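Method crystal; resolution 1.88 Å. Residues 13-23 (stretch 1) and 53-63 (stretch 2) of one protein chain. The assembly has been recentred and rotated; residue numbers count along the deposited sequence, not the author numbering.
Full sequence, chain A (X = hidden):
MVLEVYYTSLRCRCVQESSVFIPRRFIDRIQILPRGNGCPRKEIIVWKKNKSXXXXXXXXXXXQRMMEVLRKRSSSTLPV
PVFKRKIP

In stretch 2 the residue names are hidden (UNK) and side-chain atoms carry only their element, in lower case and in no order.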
ATOM      1  N   ARG A  13      -3.845  12.087   2.457  1.00 23.66           N
ATOM      2  CA  ARG A  13      -2.431  12.445   2.404  1.00 27.35           C
ATOM      3  C   ARG A  13      -1.910  12.618   0.984  1.00 25.55           C
ATOM      4  O   ARG A  13      -0.880  13.271   0.794  1.00 25.66           O
ATOM      5  CB  ARG A  13      -1.557  11.375   3.091  1.00 29.50           C
ATOM      6  CG  ARG A  13      -1.950  10.953   4.488  1.00 36.75           C
ATOM      7  CD  ARG A  13      -0.845  10.047   5.086  1.00 45.53           C
ATOM      8  NE  ARG A  13      -1.194   9.559   6.417  1.00 41.72           N
ATOM      9  CZ  ARG A  13      -0.486   8.674   7.108  1.00 48.18           C
ATOM     10  NH1 ARG A  13       0.661   8.180   6.645  1.00 40.83           N
ATOM     11  NH2 ARG A  13      -0.939   8.265   8.289  1.00 47.44           N
ATOM     12  N   CYS A  14      -2.574  12.030  -0.001  1.00 25.03           N
ATOM     13  CA  CYS A  14      -2.085  11.997  -1.375  1.00 25.14           C
ATOM     14  C   CYS A  14      -2.831  12.990  -2.253  1.00 25.82           C
ATOM     15  O   CYS A  14      -4.045  13.124  -2.161  1.00 25.53           O
ATOM     16  CB  CYS A  14      -2.228  10.599  -1.954  1.00 29.17           C
ATOM     17  SG  CYS A  14      -1.375   9.344  -1.001  1.00 27.25           S
ATOM     18  N   VAL A  15      -2.091  13.658  -3.121  1.00 27.05           N
ATOM     19  CA  VAL A  15      -2.653  14.578  -4.101  1.00 28.38           C
ATOM     20  C   VAL A  15      -2.585  14.015  -5.506  1.00 32.11           C
ATOM     21  O   VAL A  15      -3.069  14.653  -6.446  1.00 42.21           O
ATOM     22  CB  VAL A  15      -1.956  15.948  -4.026  1.00 31.96           C
ATOM     23  CG1 VAL A  15      -0.549  15.843  -4.587  1.00 30.45           C
ATOM     24  CG2 VAL A  15      -2.765  16.968  -4.758  1.00 34.07           C
ATOM     25  N   GLN A  16      -1.998  12.842  -5.674  1.00 52.66           N
ATOM     26  CA  GLN A  16      -1.931  12.171  -6.951  1.00 51.00           C
ATOM     27  C   GLN A  16      -1.729  10.702  -6.631  1.00 47.58           C
ATOM     28  O   GLN A  16      -1.394  10.340  -5.505  1.00 47.81           O
ATOM     29  CB  GLN A  16      -0.812  12.757  -7.831  1.00 63.43           C
ATOM     30  CG  GLN A  16       0.421  13.187  -7.049  1.00 72.84           C
ATOM     31  CD  GLN A  16       1.736  13.188  -7.841  1.00 65.85           C
ATOM     32  OE1 GLN A  16       1.821  12.715  -8.982  1.00 55.74           O
ATOM     33  NE2 GLN A  16       2.773  13.731  -7.219  1.00 59.23           N
ATOM     34  N   GLU A  17      -2.017   9.868  -7.615  1.00 46.09           N
ATOM     35  CA  GLU A  17      -1.836   8.422  -7.541  1.00 43.23           C
ATOM     36  C   GLU A  17      -0.982   8.024  -8.724  1.00 48.77           C
ATOM     37  O   GLU A  17      -1.146   8.559  -9.821  1.00 47.65           O
ATOM     38  CB  GLU A  17      -3.192   7.656  -7.586  1.00 48.02           C
ATOM     39  CG  GLU A  17      -4.120   7.859  -6.380  1.00 51.07           C
ATOM     40  CD  GLU A  17      -5.520   7.243  -6.587  1.00 48.26           C
ATOM     41  OE1 GLU A  17      -5.763   6.614  -7.642  1.00 59.29           O
ATOM     42  OE2 GLU A  17      -6.388   7.409  -5.697  1.00 63.00           O
ATOM     43  N   SER A  18      -0.068   7.093  -8.497  1.00 40.13           N
ATOM     44  CA  SER A  18       0.760   6.493  -9.529  1.00 47.30           C
ATOM     45  C   SER A  18       0.292   5.061  -9.766  1.00 40.65           C
ATOM     46  O   SER A  18      -0.030   4.342  -8.820  1.00 36.27           O
ATOM     47  CB  SER A  18       2.241   6.467  -9.105  1.00 39.67           C
ATOM     48  OG  SER A  18       3.037   5.794 -10.054  1.00 42.80           O
ATOM     49  N   SER A  19       0.256   4.632 -11.015  1.00 37.26           N
ATOM     50  CA  SER A  19      -0.039   3.235 -11.310  1.00 37.62           C
ATOM     51  C   SER A  19       1.213   2.464 -11.724  1.00 39.74           C
ATOM     52  O   SER A  19       1.125   1.275 -12.028  1.00 35.85           O
ATOM     53  CB  SER A  19      -1.135   3.153 -12.366  1.00 48.81           C
ATOM     54  OG  SER A  19      -0.769   3.931 -13.482  1.00 60.51           O
ATOM     55  N   VAL A  20       2.383   3.098 -11.659  1.00 35.08           N
ATOM     56  CA  VAL A  20       3.617   2.497 -12.135  1.00 35.96           C
ATOM     57  C   VAL A  20       4.000   1.346 -11.212  1.00 32.66           C
ATOM     58  O   VAL A  20       3.948   1.468  -9.979  1.00 38.72           O
ATOM     59  CB  VAL A  20       4.739   3.542 -12.205  1.00 35.80           C
ATOM     60  CG1 VAL A  20       6.061   2.870 -12.586  1.00 38.06           C
ATOM     61  CG2 VAL A  20       4.381   4.690 -13.162  1.00 37.51           C
ATOM     62  N   PHE A  21       4.377   0.219 -11.814  1.00 35.21           N
ATOM     63  CA  PHE A  21       4.791  -0.972 -11.070  1.00 36.92           C
ATOM     64  C   PHE A  21       5.985  -0.673 -10.167  1.00 30.77           C
ATOM     65  O   PHE A  21       6.948  -0.030 -10.578  1.00 31.57           O
ATOM     66  CB  PHE A  21       5.097  -2.110 -12.054  1.00 30.86           C
ATOM     67  CG  PHE A  21       5.599  -3.369 -11.387  1.00 32.41           C
ATOM     68  CD1 PHE A  21       4.747  -4.184 -10.670  1.00 39.43           C
ATOM     69  CD2 PHE A  21       6.939  -3.726 -11.497  1.00 34.52           C
ATOM     70  CE1 PHE A  21       5.225  -5.313 -10.038  1.00 37.05           C
ATOM     71  CE2 PHE A  21       7.415  -4.860 -10.871  1.00 47.25           C
ATOM     72  CZ  PHE A  21       6.557  -5.656 -10.142  1.00 36.61           C
ATOM     73  N   ILE A  22       5.904  -1.109  -8.916  1.00 30.99           N
ATOM     74  CA  ILE A  22       7.050  -1.047  -8.017  1.00 30.43           C
ATOM     75  C   ILE A  22       7.449  -2.469  -7.620  1.00 30.93           C
ATOM     76  O   ILE A  22       6.698  -3.144  -6.887  1.00 29.77           O
ATOM     77  CB  ILE A  22       6.742  -0.232  -6.764  1.00 30.94           C
ATOM     78  CG1 ILE A  22       6.263   1.192  -7.111  1.00 31.84           C
ATOM     79  CG2 ILE A  22       7.991  -0.073  -5.909  1.00 33.10           C
ATOM     80  CD1 ILE A  22       5.921   1.997  -5.868  1.00 32.72           C
ATOM     81  N   PRO A  23       8.617  -2.960  -8.038  1.00 33.63           N
ATOM     82  CA  PRO A  23       8.991  -4.339  -7.694  1.00 30.08           C
ATOM     83  C   PRO A  23       9.048  -4.524  -6.187  1.00 30.42           C
ATOM     84  O   PRO A  23       9.548  -3.667  -5.461  1.00 31.76           O
ATOM     85  CB  PRO A  23      10.376  -4.506  -8.327  1.00 32.98           C
ATOM     86  CG  PRO A  23      10.473  -3.462  -9.373  1.00 32.60           C
ATOM     87  CD  PRO A  23       9.544  -2.342  -9.001  1.00 30.67           C
ATOM     88  N   UNK A  53       8.763   8.057  -1.713  1.00 41.09           N
ATOM     89  CA  UNK A  53       7.513   7.796  -1.023  1.00 35.96           C
ATOM     90  C   UNK A  53       6.402   8.030  -2.021  1.00 34.16           C
ATOM     91  O   UNK A  53       6.178   9.164  -2.442  1.00 43.63           O
ATOM     92  c   UNK A  53       5.914   8.429   0.796  1.00 43.31           C
ATOM     93  c   UNK A  53       8.360   8.492   1.251  1.00 39.32           C
ATOM     94  c   UNK A  53       7.309   8.706   0.183  1.00 39.20           C
ATOM     95  c   UNK A  53       8.368   9.637   2.230  1.00 45.39           C
ATOM     96  N   UNK A  54       5.666   6.984  -2.355  1.00 32.29           N
ATOM     97  CA  UNK A  54       4.855   6.990  -3.566  1.00 32.60           C
ATOM     98  C   UNK A  54       3.419   6.657  -3.211  1.00 30.94           C
ATOM     99  O   UNK A  54       3.138   5.563  -2.714  1.00 29.61           O
ATOM    100  c   UNK A  54       5.374   5.990  -4.612  1.00 33.36           C
ATOM    101  c   UNK A  54       6.856   6.213  -4.887  1.00 39.48           C
ATOM    102  c   UNK A  54       4.536   6.108  -5.877  1.00 44.38           C
ATOM    103  N   UNK A  55       2.497   7.573  -3.509  1.00 31.20           N
ATOM    104  CA  UNK A  55       1.094   7.200  -3.430  1.00 32.66           C
ATOM    105  C   UNK A  55       0.724   6.381  -4.651  1.00 31.64           C
ATOM    106  O   UNK A  55       1.022   6.757  -5.781  1.00 33.28           O
ATOM    107  s   UNK A  55       0.437   9.454  -1.942  1.00 37.52           S
ATOM    108  c   UNK A  55       0.184   8.422  -3.344  1.00 34.04           C
ATOM    109  N   UNK A  56       0.033   5.285  -4.432  1.00 31.34           N
ATOM    110  CA  UNK A  56      -0.232   4.310  -5.476  1.00 29.73           C
ATOM    111  C   UNK A  56      -1.738   4.149  -5.665  1.00 29.39           C
ATOM    112  O   UNK A  56      -2.512   4.153  -4.700  1.00 33.19           O
ATOM    113  c   UNK A  56       0.418   2.952  -5.152  1.00 44.95           C
ATOM    114  c   UNK A  56      -0.127   1.895  -6.083  1.00 43.47           C
ATOM    115  c   UNK A  56       1.939   3.039  -5.268  1.00 41.80           C
ATOM    116  N   UNK A  57      -2.147   3.998  -6.917  1.00 33.37           N
ATOM    117  CA  UNK A  57      -3.549   3.757  -7.244  1.00 35.54           C
ATOM    118  C   UNK A  57      -3.990   2.436  -6.640  1.00 32.02           C
ATOM    119  O   UNK A  57      -3.479   1.380  -7.044  1.00 29.27           O
ATOM    120  o   UNK A  57      -6.033   3.105  -8.318  1.00 44.67           O
ATOM    121  o   UNK A  57      -5.569   3.908 -10.293  1.00 53.91           O
ATOM    122  c   UNK A  57      -3.759   3.729  -8.763  1.00 38.68           C
ATOM    123  c   UNK A  57      -5.225   3.579  -9.149  1.00 46.60           C
ATOM    124  N   UNK A  58      -4.923   2.437  -5.691  1.00 30.49           N
ATOM    125  CA  UNK A  58      -5.340   1.163  -5.087  1.00 38.97           C
ATOM    126  C   UNK A  58      -6.070   0.225  -6.042  1.00 30.40           C
ATOM    127  O   UNK A  58      -6.288  -0.937  -5.682  1.00 41.16           O
ATOM    128  c   UNK A  58      -5.656   3.614  -5.162  1.00 35.68           C
ATOM    129  c   UNK A  58      -6.251   1.590  -3.921  1.00 36.38           C
ATOM    130  c   UNK A  58      -6.603   3.037  -4.162  1.00 43.10           C
ATOM    131  N   UNK A  59      -6.453   0.671  -7.226  1.00 33.54           N
ATOM    132  CA  UNK A  59      -7.089  -0.190  -8.223  1.00 42.27           C
ATOM    133  C   UNK A  59      -6.101  -0.700  -9.269  1.00 36.98           C
ATOM    134  O   UNK A  59      -6.498  -1.427 -10.180  1.00 42.71           O
ATOM    135  c   UNK A  59      -8.269   0.549  -8.880  1.00 50.24           C
ATOM    136  c   UNK A  59     -10.432   1.887  -8.490  1.00 87.25           C
ATOM    137  o   UNK A  59     -10.899   1.590  -9.585  1.00 69.89           O
ATOM    138  n   UNK A  59     -10.882   2.921  -7.773  1.00 83.81           N
ATOM    139  c   UNK A  59      -9.314   1.059  -7.851  1.00 52.35           C
ATOM    140  N   UNK A  60      -4.820  -0.365  -9.139  1.00 31.47           N
ATOM    141  CA  UNK A  60      -3.817  -0.862 -10.066  1.00 35.28           C
ATOM    142  C   UNK A  60      -3.705  -2.372  -9.900  1.00 33.07           C
ATOM    143  O   UNK A  60      -3.727  -2.900  -8.769  1.00 29.72           O
ATOM    144  c   UNK A  60      -2.468  -0.191  -9.824  1.00 34.83           C
ATOM    145  N   UNK A  61      -3.657  -3.083 -11.034  1.00 31.27           N
ATOM    146  CA  UNK A  61      -3.648  -4.534 -10.944  1.00 31.48           C
ATOM    147  C   UNK A  61      -2.490  -5.009 -10.091  1.00 32.54           C
ATOM    148  O   UNK A  61      -2.653  -5.906  -9.255  1.00 29.20           O
ATOM    149  c   UNK A  61      -3.902  -6.677 -12.333  1.00 49.64           C
ATOM    150  o   UNK A  61      -4.508  -6.391 -14.641  1.00 63.05           O
ATOM    151  c   UNK A  61      -4.397  -7.195 -13.688  1.00 63.86           C
ATOM    152  c   UNK A  61      -3.575  -5.175 -12.332  1.00 37.02           C
ATOM    153  o   UNK A  61      -4.642  -8.418 -13.807  1.00 62.71           O
ATOM    154  N   UNK A  62      -1.312  -4.409 -10.280  1.00 30.02           N
ATOM    155  CA  UNK A  62      -0.114  -4.948  -9.637  1.00 34.27           C
ATOM    156  C   UNK A  62      -0.192  -4.798  -8.130  1.00 30.52           C
ATOM    157  O   UNK A  62       0.310  -5.658  -7.395  1.00 29.49           O
ATOM    158  c   UNK A  62       2.551  -3.196  -7.423  1.00 31.61           C
ATOM    159  c   UNK A  62       2.032  -2.501  -8.511  1.00 29.31           C
ATOM    160  n   UNK A  62       1.523  -0.653  -9.668  1.00 31.40           N
ATOM    161  c   UNK A  62       2.634  -0.383  -7.442  1.00 31.34           C
ATOM    162  c   UNK A  62       1.407  -2.896  -9.739  1.00 28.07           C
ATOM    163  c   UNK A  62       1.136  -4.280 -10.203  1.00 28.71           C
ATOM    164  c   UNK A  62       2.086  -1.094  -8.501  1.00 27.47           C
ATOM    165  c   UNK A  62       1.111  -1.737 -10.400  1.00 35.55           C
ATOM    166  c   UNK A  62       3.090  -2.490  -6.371  1.00 31.31           C
ATOM    167  c   UNK A  62       3.130  -1.096  -6.386  1.00 27.23           C
ATOM    168  N   UNK A  63      -0.858  -3.758  -7.650  1.00 26.21           N
ATOM    169  CA  UNK A  63      -0.941  -3.622  -6.209  1.00 25.00           C
ATOM    170  C   UNK A  63      -1.997  -4.574  -5.660  1.00 25.01           C
ATOM    171  O   UNK A  63      -1.807  -5.151  -4.595  1.00 24.12           O
ATOM    172  c   UNK A  63       0.348  -1.653  -3.847  1.00 42.88           C
ATOM    173  c   UNK A  63      -1.194  -2.157  -5.799  1.00 28.51           C
ATOM    174  c   UNK A  63      -1.040  -2.075  -4.290  1.00 32.08           C
ATOM    175  c   UNK A  63      -2.587  -1.721  -6.181  1.00 34.32           C
TER

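Position 53 carries four carbons, forked at the first, with one arm two carbons long. None comes near stretch 1. This is Ile53, on a strand.

Position 54 has one carbon carrying two more. One of the outer carbons lies 4.0 Å from Ser18 CB, and the branching CB is 4.2 Å from Ile22 CD1. The small symmetric fork is Val54.

Position 55 has one carbon and then one sulfur. The sulfur sits 2.0 Å from Cys14 SG, which is a covalent distance. The residue is Cys55, and the disulfide has a chi3 of -83°. Its backbone O accepts a hydrogen bond from Ser18 N at 2.9 Å.

Position 56 again has one carbon carrying two. Its CA-to-CB bond points away from stretch 1, yet one outer carbon reaches within 4.2 Å of Ile22 CD1. This is Val56. Its CA also makes a CA-H...O contact with Ser18 O at 3.4 Å.

Position 57 has two carbons, the second carrying two oxygens. One oxygen lies 3.6 Å from Glu17 OE1, and the backbone N donates a hydrogen bond to Ser18 O at 2.9 Å, nearly straight. The short carboxylate is Asp57. Its OD1 is the oxygen near Glu17 OE1, a close approach of like charges. The same OD1 accepts from the N of position 59 at 2.7 Å.

Position 58 has three carbons closing a ring onto the backbone N. One ring carbon is 3.9 Å from Glu17 OE1. This is Pro58, and that carbon is CD.

Position 59 has three carbons, the third carrying one oxygen and one nitrogen. It does not touch stretch 1. This amide is Gln59.

Position 60 has a single carbon, 4.4 Å from Ser19 CB. It is Ala60, the N-cap residue of the helix. Ala60 N donates a hydrogen bond to Asp57 O at 3.0 Å, closing a type I turn.

Position 61 has three carbons, the third with two oxygens. It is out of reach of stretch 1. This is Glu61.

Position 62 has one carbon, then fused five- and six-membered rings holding eight carbons and one nitrogen. The ring nitrogen lies 3.1 Å from Ser19 O. Phe21 CA lies over the face of the five-membered ring, and the Phe21 ring turns its edge to that face. This is Trp62, and its NE1 makes a weak hydrogen bond to Ser19 O.

Position 63 has four carbons, forked at the first, one arm two carbons long. It makes no contact with stretch 1. This is Ile63.

The contact combines three elements. The Cys14 to Cys55 disulfide joins the two stretches covalently. Two backbone hydrogen bonds clasp Ser18 in a single beta bridge with Val56. Trp62 then packs against Phe21 and Ile22, with Ile22 CB 3.7 Å from Trp62 CH2.

Stretch 2, residues 53-63: IVCVDPQAEWI
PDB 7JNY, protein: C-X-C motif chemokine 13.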